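Local coordinates for soluble lytic murein transglycosylase (Pseudomonas aeruginosa, PDB 5OHU), which cleaves the glycan strands of bacterial peptidoglycan as a lytic transglycosylase, with both exolytic and endolytic turnover, at residues 375-380 / 617-622; 47-52 / 60-65; 277-282 / 299-304. One frame throughout, in Å; residues are numbered along the deposited sequence.

Interaction 1 of 3, residues 375-380 / 617-622; sequences YGFLAA and YAVIYG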
loop_
_atom_site.group_PDB
_atom_site.type_symbol
_atom_site.label_atom_id
_atom_site.label_comp_id
_atom_site.label_asym_id
_atom_site.label_seq_id
_atom_site.Cartn_x
_atom_site.Cartn_y
_atom_site.Cartn_z
ATOM N N TYR A 375 -7.828 4.464 18.226
ATOM C CA TYR A 375 -8.998 5.215 18.670
ATOM C C TYR A 375 -9.662 4.598 19.906
ATOM O O TYR A 375 -10.333 5.315 20.659
ATOM C CB TYR A 375 -10.004 5.334 17.518
ATOM C CG TYR A 375 -9.460 6.131 16.343
ATOM C CD1 TYR A 375 -9.359 7.522 16.408
ATOM C CD2 TYR A 375 -9.018 5.493 15.177
ATOM C CE1 TYR A 375 -8.829 8.265 15.351
ATOM C CE2 TYR A 375 -8.500 6.231 14.111
ATOM C CZ TYR A 375 -8.421 7.614 14.200
ATOM O OH TYR A 375 -7.907 8.336 13.143
ATOM N N GLY A 376 -9.511 3.290 20.130
ATOM C CA GLY A 376 -9.948 2.727 21.400
ATOM C C GLY A 376 -9.127 3.241 22.573
ATOM O O GLY A 376 -9.670 3.541 23.635
ATOM N N PHE A 377 -7.809 3.356 22.393
ATOM C CA PHE A 377 -6.969 3.982 23.411
ATOM C C PHE A 377 -7.412 5.416 23.690
ATOM O O PHE A 377 -7.540 5.820 24.850
ATOM C CB PHE A 377 -5.499 3.948 22.978
ATOM C CG PHE A 377 -4.877 2.572 23.036
ATOM C CD1 PHE A 377 -4.744 1.902 24.250
ATOM C CD2 PHE A 377 -4.427 1.958 21.885
ATOM C CE1 PHE A 377 -4.149 0.626 24.299
ATOM C CE2 PHE A 377 -3.859 0.711 21.914
ATOM C CZ PHE A 377 -3.711 0.035 23.111
ATOM N N LEU A 378 -7.656 6.199 22.629
ATOM C CA LEU A 378 -8.112 7.575 22.814
ATOM C C LEU A 378 -9.420 7.627 23.593
ATOM O O LEU A 378 -9.568 8.437 24.508
ATOM C CB LEU A 378 -8.282 8.272 21.466
ATOM C CG LEU A 378 -7.064 8.678 20.640
ATOM C CD1 LEU A 378 -7.471 9.841 19.771
ATOM C CD2 LEU A 378 -5.837 9.046 21.502
ATOM N N ALA A 379 -10.390 6.775 23.238
ATOM C CA ALA A 379 -11.646 6.754 23.983
ATOM C C ALA A 379 -11.410 6.432 25.453
ATOM O O ALA A 379 -11.980 7.082 26.340
ATOM C CB ALA A 379 -12.619 5.744 23.364
ATOM N N ALA A 380 -10.585 5.418 25.739
ATOM C CA ALA A 380 -10.318 5.080 27.135
ATOM C C ALA A 380 -9.621 6.231 27.847
ATOM O O ALA A 380 -9.943 6.548 28.999
ATOM C CB ALA A 380 -9.482 3.809 27.223
ATOM N N TYR A 617 1.565 0.990 19.599
ATOM C CA TYR A 617 2.503 -0.084 19.895
ATOM C C TYR A 617 3.283 0.210 21.167
ATOM O O TYR A 617 3.565 -0.711 21.945
ATOM C CB TYR A 617 3.471 -0.296 18.717
ATOM C CG TYR A 617 2.827 -0.739 17.406
ATOM C CD1 TYR A 617 1.510 -1.209 17.361
ATOM C CD2 TYR A 617 3.536 -0.673 16.211
ATOM C CE1 TYR A 617 0.924 -1.607 16.158
ATOM C CE2 TYR A 617 2.968 -1.077 15.015
ATOM C CZ TYR A 617 1.666 -1.547 14.996
ATOM O OH TYR A 617 1.109 -1.936 13.803
ATOM N N ALA A 618 3.631 1.483 21.394
ATOM C CA ALA A 618 4.387 1.835 22.585
ATOM C C ALA A 618 3.582 1.553 23.841
ATOM O O ALA A 618 4.151 1.194 24.872
ATOM C CB ALA A 618 4.821 3.304 22.540
ATOM N N VAL A 619 2.258 1.718 23.783
ATOM C CA VAL A 619 1.436 1.351 24.926
ATOM C C VAL A 619 1.617 -0.123 25.230
ATOM O O VAL A 619 1.860 -0.519 26.378
ATOM C CB VAL A 619 -0.045 1.687 24.672
ATOM C CG1 VAL A 619 -0.890 1.128 25.787
ATOM C CG2 VAL A 619 -0.251 3.185 24.585
ATOM N N ILE A 620 1.509 -0.960 24.197
ATOM C CA ILE A 620 1.619 -2.401 24.402
ATOM C C ILE A 620 2.999 -2.749 24.930
ATOM O O ILE A 620 3.144 -3.517 25.888
ATOM C CB ILE A 620 1.303 -3.147 23.093
ATOM C CG1 ILE A 620 -0.121 -2.822 22.672
ATOM C CG2 ILE A 620 1.449 -4.651 23.274
ATOM C CD1 ILE A 620 -1.108 -3.135 23.755
ATOM N N TYR A 621 4.040 -2.185 24.310
ATOM C CA TYR A 621 5.387 -2.504 24.751
ATOM C C TYR A 621 5.628 -2.009 26.168
ATOM O O TYR A 621 6.404 -2.624 26.911
ATOM C CB TYR A 621 6.412 -1.936 23.774
ATOM C CG TYR A 621 6.630 -2.841 22.585
ATOM C CD1 TYR A 621 7.125 -4.129 22.759
ATOM C CD2 TYR A 621 6.322 -2.417 21.289
ATOM C CE1 TYR A 621 7.322 -4.977 21.682
ATOM C CE2 TYR A 621 6.525 -3.251 20.196
ATOM C CZ TYR A 621 7.024 -4.538 20.401
ATOM O OH TYR A 621 7.237 -5.388 19.330
ATOM N N GLY A 622 4.949 -0.925 26.564
ATOM C CA GLY A 622 5.034 -0.470 27.943
ATOM C C GLY A 622 4.601 -1.535 28.930
ATOM O O GLY A 622 5.263 -1.763 29.947
#

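Interaction 2 of 3, residues 47-52 / 60-65; sequences APYMAS and PLEPYL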
loop_
_atom_site.group_PDB
_atom_site.type_symbol
_atom_site.label_atom_id
_atom_site.label_comp_id
_atom_site.label_asym_id
_atom_site.label_seq_id
_atom_site.Cartn_x
_atom_site.Cartn_y
_atom_site.Cartn_z
ATOM N N ALA A 47 20.063 -34.621 -17.096
ATOM C CA ALA A 47 20.095 -36.073 -16.920
ATOM C C ALA A 47 19.971 -36.496 -15.457
ATOM O O ALA A 47 19.142 -37.379 -15.163
ATOM C CB ALA A 47 21.350 -36.657 -17.583
ATOM N N PRO A 48 20.738 -35.946 -14.503
ATOM C CA PRO A 48 20.548 -36.386 -13.106
ATOM C C PRO A 48 19.128 -36.192 -12.595
ATOM O O PRO A 48 18.607 -37.066 -11.891
ATOM C CB PRO A 48 21.564 -35.537 -12.325
ATOM C CG PRO A 48 22.614 -35.217 -13.314
ATOM C CD PRO A 48 21.888 -35.027 -14.622
ATOM N N TYR A 49 18.476 -35.080 -12.938
ATOM C CA TYR A 49 17.116 -34.859 -12.461
ATOM C C TYR A 49 16.175 -35.978 -12.913
ATOM O O TYR A 49 15.411 -36.516 -12.102
ATOM C CB TYR A 49 16.599 -33.493 -12.917
ATOM C CG TYR A 49 15.097 -33.467 -13.011
ATOM C CD1 TYR A 49 14.305 -33.443 -11.867
ATOM C CD2 TYR A 49 14.467 -33.532 -14.244
ATOM C CE1 TYR A 49 12.923 -33.464 -11.956
ATOM C CE2 TYR A 49 13.090 -33.551 -14.344
ATOM C CZ TYR A 49 12.321 -33.516 -13.202
ATOM O OH TYR A 49 10.948 -33.537 -13.335
ATOM N N MET A 50 16.207 -36.338 -14.210
ATOM C CA MET A 50 15.332 -37.409 -14.698
ATOM C C MET A 50 15.634 -38.730 -14.027
ATOM O O MET A 50 14.731 -39.556 -13.867
ATOM C CB MET A 50 15.443 -37.626 -16.208
ATOM C CG MET A 50 15.664 -36.404 -17.048
ATOM S SD MET A 50 14.149 -35.436 -17.255
ATOM C CE MET A 50 12.909 -36.670 -17.549
ATOM N N ALA A 51 16.895 -38.965 -13.668
ATOM C CA ALA A 51 17.273 -40.187 -12.976
ATOM C C ALA A 51 16.795 -40.224 -11.534
ATOM O O ALA A 51 16.805 -41.298 -10.923
ATOM C CB ALA A 51 18.792 -40.355 -13.013
ATOM N N SER A 52 16.385 -39.087 -10.974
ATOM C CA SER A 52 15.998 -38.997 -9.574
ATOM C C SER A 52 14.502 -38.813 -9.375
ATOM O O SER A 52 14.052 -38.774 -8.225
ATOM C CB SER A 52 16.744 -37.841 -8.898
ATOM O OG SER A 52 18.145 -38.019 -8.975
ATOM N N PRO A 60 10.002 -32.521 -0.831
ATOM C CA PRO A 60 9.068 -31.428 -1.149
ATOM C C PRO A 60 9.561 -30.455 -2.209
ATOM O O PRO A 60 8.729 -29.885 -2.923
ATOM C CB PRO A 60 8.873 -30.732 0.206
ATOM C CG PRO A 60 9.146 -31.799 1.210
ATOM C CD PRO A 60 10.254 -32.627 0.617
ATOM N N LEU A 61 10.869 -30.231 -2.333
ATOM C CA LEU A 61 11.378 -29.278 -3.315
ATOM C C LEU A 61 11.449 -29.836 -4.739
ATOM O O LEU A 61 11.739 -29.077 -5.672
ATOM C CB LEU A 61 12.762 -28.788 -2.888
ATOM C CG LEU A 61 12.844 -28.116 -1.515
ATOM C CD1 LEU A 61 14.187 -27.439 -1.373
ATOM C CD2 LEU A 61 11.698 -27.108 -1.328
ATOM N N GLU A 62 11.193 -31.127 -4.927
ATOM C CA GLU A 62 11.314 -31.736 -6.250
ATOM C C GLU A 62 10.530 -31.013 -7.335
ATOM O O GLU A 62 11.051 -30.905 -8.459
ATOM C CB GLU A 62 10.892 -33.213 -6.187
ATOM C CG GLU A 62 10.816 -33.913 -7.544
ATOM C CD GLU A 62 12.183 -34.240 -8.140
ATOM O OE1 GLU A 62 13.205 -33.682 -7.680
ATOM O OE2 GLU A 62 12.232 -35.063 -9.079
ATOM N N PRO A 63 9.317 -30.504 -7.094
ATOM C CA PRO A 63 8.624 -29.772 -8.159
ATOM C C PRO A 63 9.400 -28.578 -8.691
ATOM O O PRO A 63 9.125 -28.149 -9.821
ATOM C CB PRO A 63 7.314 -29.343 -7.493
ATOM C CG PRO A 63 7.070 -30.383 -6.475
ATOM C CD PRO A 63 8.418 -30.769 -5.952
ATOM N N TYR A 64 10.347 -28.024 -7.922
ATOM C CA TYR A 64 11.151 -26.912 -8.424
ATOM C C TYR A 64 12.108 -27.362 -9.526
ATOM O O TYR A 64 12.308 -26.647 -10.511
ATOM C CB TYR A 64 11.910 -26.245 -7.277
ATOM C CG TYR A 64 11.083 -25.206 -6.537
ATOM C CD1 TYR A 64 9.982 -25.579 -5.788
ATOM C CD2 TYR A 64 11.405 -23.859 -6.598
ATOM C CE1 TYR A 64 9.218 -24.648 -5.123
ATOM C CE2 TYR A 64 10.644 -22.903 -5.929
ATOM C CZ TYR A 64 9.550 -23.314 -5.188
ATOM O OH TYR A 64 8.771 -22.412 -4.508
ATOM N N LEU A 65 12.703 -28.545 -9.390
ATOM C CA LEU A 65 13.565 -29.046 -10.459
ATOM C C LEU A 65 12.746 -29.416 -11.686
ATOM O O LEU A 65 13.099 -29.053 -12.813
ATOM C CB LEU A 65 14.377 -30.244 -9.979
ATOM C CG LEU A 65 15.283 -29.979 -8.773
ATOM C CD1 LEU A 65 16.091 -31.237 -8.432
ATOM C CD2 LEU A 65 16.205 -28.792 -9.030
#

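Interaction 3 of 3, residues 277-282 / 299-304; sequences IAREIG and QYDPGL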
loop_
_atom_site.group_PDB
_atom_site.type_symbol
_atom_site.label_atom_id
_atom_site.label_comp_id
_atom_site.label_asym_id
_atom_site.label_seq_id
_atom_site.Cartn_x
_atom_site.Cartn_y
_atom_site.Cartn_z
ATOM N N ILE A 277 -12.969 18.158 -10.859
ATOM C CA ILE A 277 -12.101 19.304 -10.613
ATOM C C ILE A 277 -12.323 19.837 -9.205
ATOM O O ILE A 277 -11.377 19.998 -8.418
ATOM C CB ILE A 277 -12.347 20.398 -11.663
ATOM C CG1 ILE A 277 -12.035 19.868 -13.061
ATOM C CG2 ILE A 277 -11.486 21.594 -11.356
ATOM C CD1 ILE A 277 -12.472 20.829 -14.183
ATOM N N ALA A 278 -13.586 20.111 -8.872
ATOM C CA ALA A 278 -13.926 20.697 -7.583
ATOM C C ALA A 278 -13.461 19.813 -6.437
ATOM O O ALA A 278 -12.929 20.306 -5.435
ATOM C CB ALA A 278 -15.435 20.925 -7.497
ATOM N N ARG A 279 -13.641 18.502 -6.569
ATOM C CA ARG A 279 -13.244 17.614 -5.485
ATOM C C ARG A 279 -11.728 17.568 -5.332
ATOM O O ARG A 279 -11.219 17.588 -4.204
ATOM C CB ARG A 279 -13.845 16.224 -5.698
ATOM C CG ARG A 279 -15.370 16.216 -5.455
ATOM C CD ARG A 279 -15.969 14.790 -5.468
ATOM N NE ARG A 279 -17.432 14.791 -5.538
ATOM C CZ ARG A 279 -18.169 13.713 -5.803
ATOM N NH1 ARG A 279 -17.579 12.546 -6.027
ATOM N NH2 ARG A 279 -19.494 13.799 -5.861
ATOM N N GLU A 280 -10.981 17.574 -6.439
ATOM C CA GLU A 280 -9.524 17.569 -6.307
ATOM C C GLU A 280 -9.009 18.892 -5.747
ATOM O O GLU A 280 -8.114 18.901 -4.897
ATOM C CB GLU A 280 -8.855 17.255 -7.647
ATOM C CG GLU A 280 -7.352 17.035 -7.533
ATOM C CD GLU A 280 -6.971 16.089 -6.385
ATOM O OE1 GLU A 280 -6.356 16.555 -5.395
ATOM O OE2 GLU A 280 -7.292 14.883 -6.465
ATOM N N ILE A 281 -9.562 20.020 -6.201
ATOM C CA ILE A 281 -9.193 21.306 -5.616
ATOM C C ILE A 281 -9.620 21.365 -4.149
ATOM O O ILE A 281 -8.844 21.785 -3.280
ATOM C CB ILE A 281 -9.794 22.464 -6.435
ATOM C CG1 ILE A 281 -9.115 22.536 -7.815
ATOM C CG2 ILE A 281 -9.640 23.800 -5.706
ATOM C CD1 ILE A 281 -9.792 23.471 -8.765
ATOM N N GLY A 282 -10.840 20.915 -3.848
ATOM C CA GLY A 282 -11.314 20.971 -2.469
ATOM C C GLY A 282 -10.439 20.161 -1.526
ATOM O O GLY A 282 -10.050 20.632 -0.450
ATOM N N GLN A 299 -20.760 21.991 -1.641
ATOM C CA GLN A 299 -21.569 22.149 -2.840
ATOM C C GLN A 299 -21.372 20.997 -3.825
ATOM O O GLN A 299 -22.317 20.615 -4.527
ATOM C CB GLN A 299 -21.224 23.485 -3.501
ATOM C CG GLN A 299 -21.896 23.743 -4.834
ATOM C CD GLN A 299 -23.355 24.112 -4.677
ATOM O OE1 GLN A 299 -23.801 24.467 -3.585
ATOM N NE2 GLN A 299 -24.105 24.034 -5.766
ATOM N N TYR A 300 -20.175 20.421 -3.906
ATOM C CA TYR A 300 -19.934 19.420 -4.930
ATOM C C TYR A 300 -19.986 17.989 -4.411
ATOM O O TYR A 300 -19.856 17.058 -5.207
ATOM C CB TYR A 300 -18.614 19.717 -5.653
ATOM C CG TYR A 300 -18.834 20.862 -6.627
ATOM C CD1 TYR A 300 -19.365 20.627 -7.884
ATOM C CD2 TYR A 300 -18.598 22.186 -6.256
ATOM C CE1 TYR A 300 -19.617 21.667 -8.765
ATOM C CE2 TYR A 300 -18.849 23.239 -7.136
ATOM C CZ TYR A 300 -19.357 22.967 -8.389
ATOM O OH TYR A 300 -19.617 23.984 -9.281
ATOM N N ASP A 301 -20.221 17.785 -3.112
ATOM C CA ASP A 301 -20.567 16.452 -2.636
ATOM C C ASP A 301 -21.632 16.560 -1.547
ATOM O O ASP A 301 -21.419 16.127 -0.405
ATOM C CB ASP A 301 -19.316 15.718 -2.150
ATOM C CG ASP A 301 -19.535 14.214 -1.987
ATOM O OD1 ASP A 301 -20.511 13.686 -2.559
ATOM O OD2 ASP A 301 -18.702 13.549 -1.324
ATOM N N PRO A 302 -22.797 17.128 -1.856
ATOM C CA PRO A 302 -23.813 17.294 -0.804
ATOM C C PRO A 302 -24.287 15.976 -0.208
ATOM O O PRO A 302 -24.669 15.943 0.971
ATOM C CB PRO A 302 -24.948 18.031 -1.532
ATOM C CG PRO A 302 -24.808 17.598 -2.953
ATOM C CD PRO A 302 -23.313 17.511 -3.187
ATOM N N GLY A 303 -24.264 14.889 -0.972
ATOM C CA GLY A 303 -24.740 13.621 -0.462
ATOM C C GLY A 303 -23.685 12.706 0.126
ATOM O O GLY A 303 -23.986 11.542 0.411
ATOM N N LEU A 304 -22.456 13.190 0.296
ATOM C CA LEU A 304 -21.376 12.437 0.928
ATOM C C LEU A 304 -21.120 11.108 0.212
ATOM O O LEU A 304 -21.071 10.039 0.821
ATOM C CB LEU A 304 -21.661 12.224 2.413
ATOM C CG LEU A 304 -22.054 13.464 3.230
ATOM C CD1 LEU A 304 -22.327 13.080 4.692
ATOM C CD2 LEU A 304 -21.002 14.548 3.151
#

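Interaction 1 of 3, residues 375-380 / 617-622
Phe-377 reaches across to Val-619 and Ile-620, and this one ring carries the whole contact on its side. With chi1 at -72° its CG lies beside the backbone N, and the ring is thrown across a gap of 8.9 Å between Phe-377 CA and Val-619 CA. Its far corner does the touching: CE1 of Phe-377 meets CG1 of Val-619 at 3.6 Å. The valine also stands over one face of the ring, its CB 4.2 Å above the plane and displaced toward the rim; the two side chains run alongside in opposite senses. With CG1 anti to the backbone N (chi1 172°), Val-619 turns this branch to the CE1-CZ side of the ring. Ile-620 comes from another quarter, its CD1 meeting CZ of Phe-377 at 4.2 Å near the ring plane, its side chain roughly perpendicular to that of the phenylalanine. Two successive helix residues thus meet the face and the edge of one phenyl, a purely apolar, buried joint. Tyr-387, from the loop after helix 374-383, adds an edge-to-face ring to Phe-377 and touches Val-619, while Phe-474 lies against Ile-620, so helices 374-383 and 605-624 meet partly through loop side chains.

Interaction 2 of 3, residues 47-52 / 60-65
Glu-62 and Leu-65 face the ring of Tyr-49 from the start of helix 62-72, where the backbone hydrogen bond from Tyr-64 N to Leu-61 O, at 2.8 Å, is the shortest polar bond in the pair of segments. No hydrogen bond crosses between them, and the contact is made by packing round the tyrosine ring. Tyr-49 holds its CG anti to the backbone N, although chi1 of 154° is well short of a fully staggered value, and in this pose the CD1-CE1 side of the ring faces the second segment. CD1 of Tyr-49 lies 3.7 Å from CB of Leu-65, whose carbonyl carbon sits over one ring face, and the two side chains run past each other in opposite senses.

The arrangement is a helical hairpin: a short helix, 47-52, a non-helical link, then helix 62-72, in a predominantly helical chain with almost no strand. Leu-41 of the preceding helix 33-41 also packs on Tyr-49, and Tyr-34 of that helix on Leu-65, while Tyr-64 bonds outward to Glu-428.

Glu-62 bends at chi2 (75°), which returns its carboxylate toward Tyr-49. OE2 of Glu-62 approaches CE1 of Tyr-49 to 3.4 Å at an oblique angle, the carboxylate turned 40° from the ring, and the Ser-52 carbonyl oxygen lies 4.2 Å from OE2. OE1 of Glu-62 is buried without any partner in the model, a setting that would probably raise the acid's pKa.

Interaction 3 of 3, residues 277-282 / 299-304
Arg-279 is stretched along the end of helix 293-300, where it finds Tyr-300 and Asp-301. From CB the chain leaves with CG beside the backbone N (chi1 -72°) and stays extended through CD to NE, which brings the guanidinium to the C-terminal end of that helix. NE then donates to the Tyr-300 carbonyl oxygen at 3.3 Å, with an N-H...O angle of 154°. NH2 reaches the same Tyr-300 O, also at 3.3 Å, and both bonds are weak. The oxygen lies in the guanidinium plane, at its edge. Asp-301 instead approaches a face: OD1 is 3.5 Å from Arg-279 NH2 but well out of plane, so this salt bridge rests on charge alone. NH1 makes a long, weak ion pair with Asp-306.

Beside the arginine, Ala-278 CB sits over the Tyr-300 ring in a CH-pi contact, 3.8 Å from the centroid.

The stronger polar partners of Asp-301 are the backbone N-H groups of Arg-305 and Asp-306, which hold its carboxylate at the type I turn 301-304. Chemically, then, one guanidinium meets two acceptors, weakly: at its edge a helix C-terminal carbonyl, whose partial negative charge it would probably offset, and over its face a carboxylate already committed to the turn.

Overall arrangement
Along the chain the contacts come in the order interaction 2, interaction 3, interaction 1, each closing before the next opens. They share no helix and do not touch. The centres of interactions 1 and 3 are about 35 Å apart. Those of interactions 1 and 2 are about 52 Å apart. Interactions 2 and 3, with centres about 61 Å apart, lie on opposite sides of the chain's centre. Both join helices close in sequence, consistent with the kind of local pairing that builds the superhelical array of Slt70-like enzymes. Interaction 1 instead brings together helices 374-383 and 605-624, far apart in sequence. The hairpin of interaction 2 also packs on helix 408-418, in the L domain, consistent with a ring-like architecture.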